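PDB 1Y63: Lmaj004144AAA protein from Leishmania major, which probably transfers the terminal phosphate of ATP to AMP as an adenylate kinase of the AK6 type, and probably also hydrolyses ATP during ribosome maturation. Local coordinates for residues A[103-108]-A[152-157]. Numbering follows the deposited sequence.
Sequences MVVVLH and IVLVRE
Val-104, Val-106 and His-108 on one strand hydrogen-bond to Leu-154 and Arg-156 on the other and to Ile-152 just ahead of it, joining 103-108 and 153-157 in parallel through five backbone bonds. The buried middle is tight: Val-106 N donates a hydrogen bond to Leu-154 O at 2.7 Å, and Leu-154 N bonds Val-104 O at 2.8 Å. CA-H groups also lean on these oxygens, Val-105 CA 3.2 Å from Leu-154 O. Here Val-105 CG2 packs 4.3 Å from Leu-154 CD2. On the face of Val-104, Val-106 and His-108, Val-155 CG2 touches Val-106 CB at 4.0 Å, while its CG1, anti to the backbone N (chi1 178°), reaches the edge of the His-108 ring, 3.3 Å from CD2. Both ring nitrogens of His-108 are held by Glu-135 and Glu-141, which fixes the ring's rotation. The outer strand is more open: Val-155, Arg-156 and Glu-157 are partly exposed, and Arg-156 turns its end away to Thr-167. Strand 153-157 borders the five-stranded P-loop kinase sheet, with 103-108 between it and 12-16; Leu-107 touches the ADP-binding loop, helix 139-147 packs on Val-106 and Val-155, and helix 161-178 on Val-105 and Leu-154.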
loop_
_atom_site.group_PDB
_atom_site.type_symbol
_atom_site.label_atom_id
_atom_site.label_comp_id
_atom_site.label_asym_id
_atom_site.label_seq_id
_atom_site.Cartn_x
_atom_site.Cartn_y
_atom_site.Cartn_z
ATOM N N MET A 103 10.469 -1.113 -3.953
ATOM C CA MET A 103 9.418 -1.208 -4.938
ATOM C C MET A 103 8.152 -0.565 -4.372
ATOM O O MET A 103 7.828 -0.741 -3.175
ATOM C CB MET A 103 9.140 -2.679 -5.300
ATOM C CG MET A 103 8.197 -2.854 -6.436
ATOM S SD MET A 103 7.771 -4.608 -6.620
ATOM C CE MET A 103 9.340 -5.368 -6.552
ATOM N N VAL A 104 7.431 0.176 -5.217
ATOM C CA VAL A 104 6.134 0.737 -4.836
ATOM C C VAL A 104 5.148 0.336 -5.912
ATOM O O VAL A 104 5.391 0.574 -7.080
ATOM C CB VAL A 104 6.175 2.261 -4.700
ATOM C CG1 VAL A 104 4.804 2.833 -4.401
ATOM C CG2 VAL A 104 7.160 2.639 -3.597
ATOM N N VAL A 105 4.086 -0.345 -5.518
ATOM C CA VAL A 105 3.079 -0.824 -6.451
ATOM C C VAL A 105 1.827 -0.039 -6.212
ATOM O O VAL A 105 1.328 0.016 -5.076
ATOM C CB VAL A 105 2.777 -2.314 -6.213
ATOM C CG1 VAL A 105 1.754 -2.806 -7.193
ATOM C CG2 VAL A 105 4.040 -3.140 -6.271
ATOM N N VAL A 106 1.323 0.624 -7.255
ATOM C CA VAL A 106 0.078 1.388 -7.141
ATOM C C VAL A 106 -0.999 0.613 -7.889
ATOM O O VAL A 106 -0.847 0.347 -9.087
ATOM C CB VAL A 106 0.205 2.795 -7.782
ATOM C CG1 VAL A 106 -1.124 3.574 -7.665
ATOM C CG2 VAL A 106 1.331 3.610 -7.212
ATOM N N LEU A 107 -2.097 0.314 -7.183
ATOM C CA LEU A 107 -3.217 -0.414 -7.738
ATOM C C LEU A 107 -4.312 0.537 -8.201
ATOM O O LEU A 107 -4.621 1.508 -7.529
ATOM C CB LEU A 107 -3.792 -1.399 -6.721
ATOM C CG LEU A 107 -2.795 -2.392 -6.097
ATOM C CD1 LEU A 107 -3.486 -3.343 -5.126
ATOM C CD2 LEU A 107 -2.107 -3.120 -7.185
ATOM N N HIS A 108 -4.860 0.225 -9.376
ATOM C CA HIS A 108 -6.039 0.883 -9.920
ATOM C C HIS A 108 -7.160 -0.103 -10.116
ATOM O O HIS A 108 -6.919 -1.299 -10.296
ATOM C CB HIS A 108 -5.694 1.531 -11.257
ATOM C CG HIS A 108 -4.945 2.817 -11.117
ATOM N ND1 HIS A 108 -5.497 3.926 -10.510
ATOM C CD2 HIS A 108 -3.714 3.185 -11.530
ATOM C CE1 HIS A 108 -4.628 4.922 -10.556
ATOM N NE2 HIS A 108 -3.546 4.505 -11.183
ATOM N N ILE A 152 11.213 2.626 -9.591
ATOM C CA ILE A 152 10.738 1.594 -8.662
ATOM C C ILE A 152 9.215 1.544 -8.554
ATOM O O ILE A 152 8.670 0.734 -7.781
ATOM C CB ILE A 152 11.352 1.724 -7.245
ATOM C CG1 ILE A 152 10.763 2.892 -6.460
ATOM C CG2 ILE A 152 12.871 1.786 -7.364
ATOM C CD1 ILE A 152 11.070 2.817 -4.990
ATOM N N VAL A 153 8.533 2.401 -9.301
ATOM C CA VAL A 153 7.071 2.501 -9.202
ATOM C C VAL A 153 6.420 1.670 -10.303
ATOM O O VAL A 153 6.679 1.882 -11.491
ATOM C CB VAL A 153 6.566 3.938 -9.278
ATOM C CG1 VAL A 153 5.052 3.984 -9.311
ATOM C CG2 VAL A 153 7.074 4.748 -8.079
ATOM N N LEU A 154 5.558 0.746 -9.876
ATOM C CA LEU A 154 4.844 -0.165 -10.762
ATOM C C LEU A 154 3.382 0.175 -10.589
ATOM O O LEU A 154 2.888 0.196 -9.463
ATOM C CB LEU A 154 5.093 -1.609 -10.320
ATOM C CG LEU A 154 4.582 -2.776 -11.146
ATOM C CD1 LEU A 154 5.281 -2.870 -12.487
ATOM C CD2 LEU A 154 4.818 -4.055 -10.349
ATOM N N VAL A 155 2.675 0.463 -11.671
ATOM C CA VAL A 155 1.263 0.760 -11.561
ATOM C C VAL A 155 0.531 -0.348 -12.286
ATOM O O VAL A 155 0.932 -0.722 -13.396
ATOM C CB VAL A 155 0.936 2.124 -12.196
ATOM C CG1 VAL A 155 -0.521 2.425 -12.140
ATOM C CG2 VAL A 155 1.724 3.229 -11.502
ATOM N N ARG A 156 -0.531 -0.877 -11.681
ATOM C CA ARG A 156 -1.198 -2.063 -12.221
ATOM C C ARG A 156 -2.693 -1.998 -12.087
ATOM O O ARG A 156 -3.213 -1.650 -11.036
ATOM C CB ARG A 156 -0.688 -3.328 -11.549
ATOM C CG ARG A 156 0.803 -3.534 -11.592
ATOM C CD ARG A 156 1.294 -3.980 -12.957
ATOM N NE ARG A 156 0.955 -5.365 -13.260
ATOM C CZ ARG A 156 1.397 -6.073 -14.295
ATOM N NH1 ARG A 156 2.246 -5.560 -15.188
ATOM N NH2 ARG A 156 0.977 -7.322 -14.478
ATOM N N GLU A 157 -3.390 -2.317 -13.168
ATOM C CA GLU A 157 -4.830 -2.509 -13.099
ATOM C C GLU A 157 -5.073 -3.748 -12.262
ATOM O O GLU A 157 -4.377 -4.751 -12.432
ATOM C CB GLU A 157 -5.401 -2.684 -14.511
ATOM C CG GLU A 157 -6.931 -2.620 -14.539
ATOM C CD GLU A 157 -7.488 -1.219 -14.173
ATOM O OE1 GLU A 157 -6.718 -0.231 -14.097
ATOM O OE2 GLU A 157 -8.719 -1.101 -13.985
#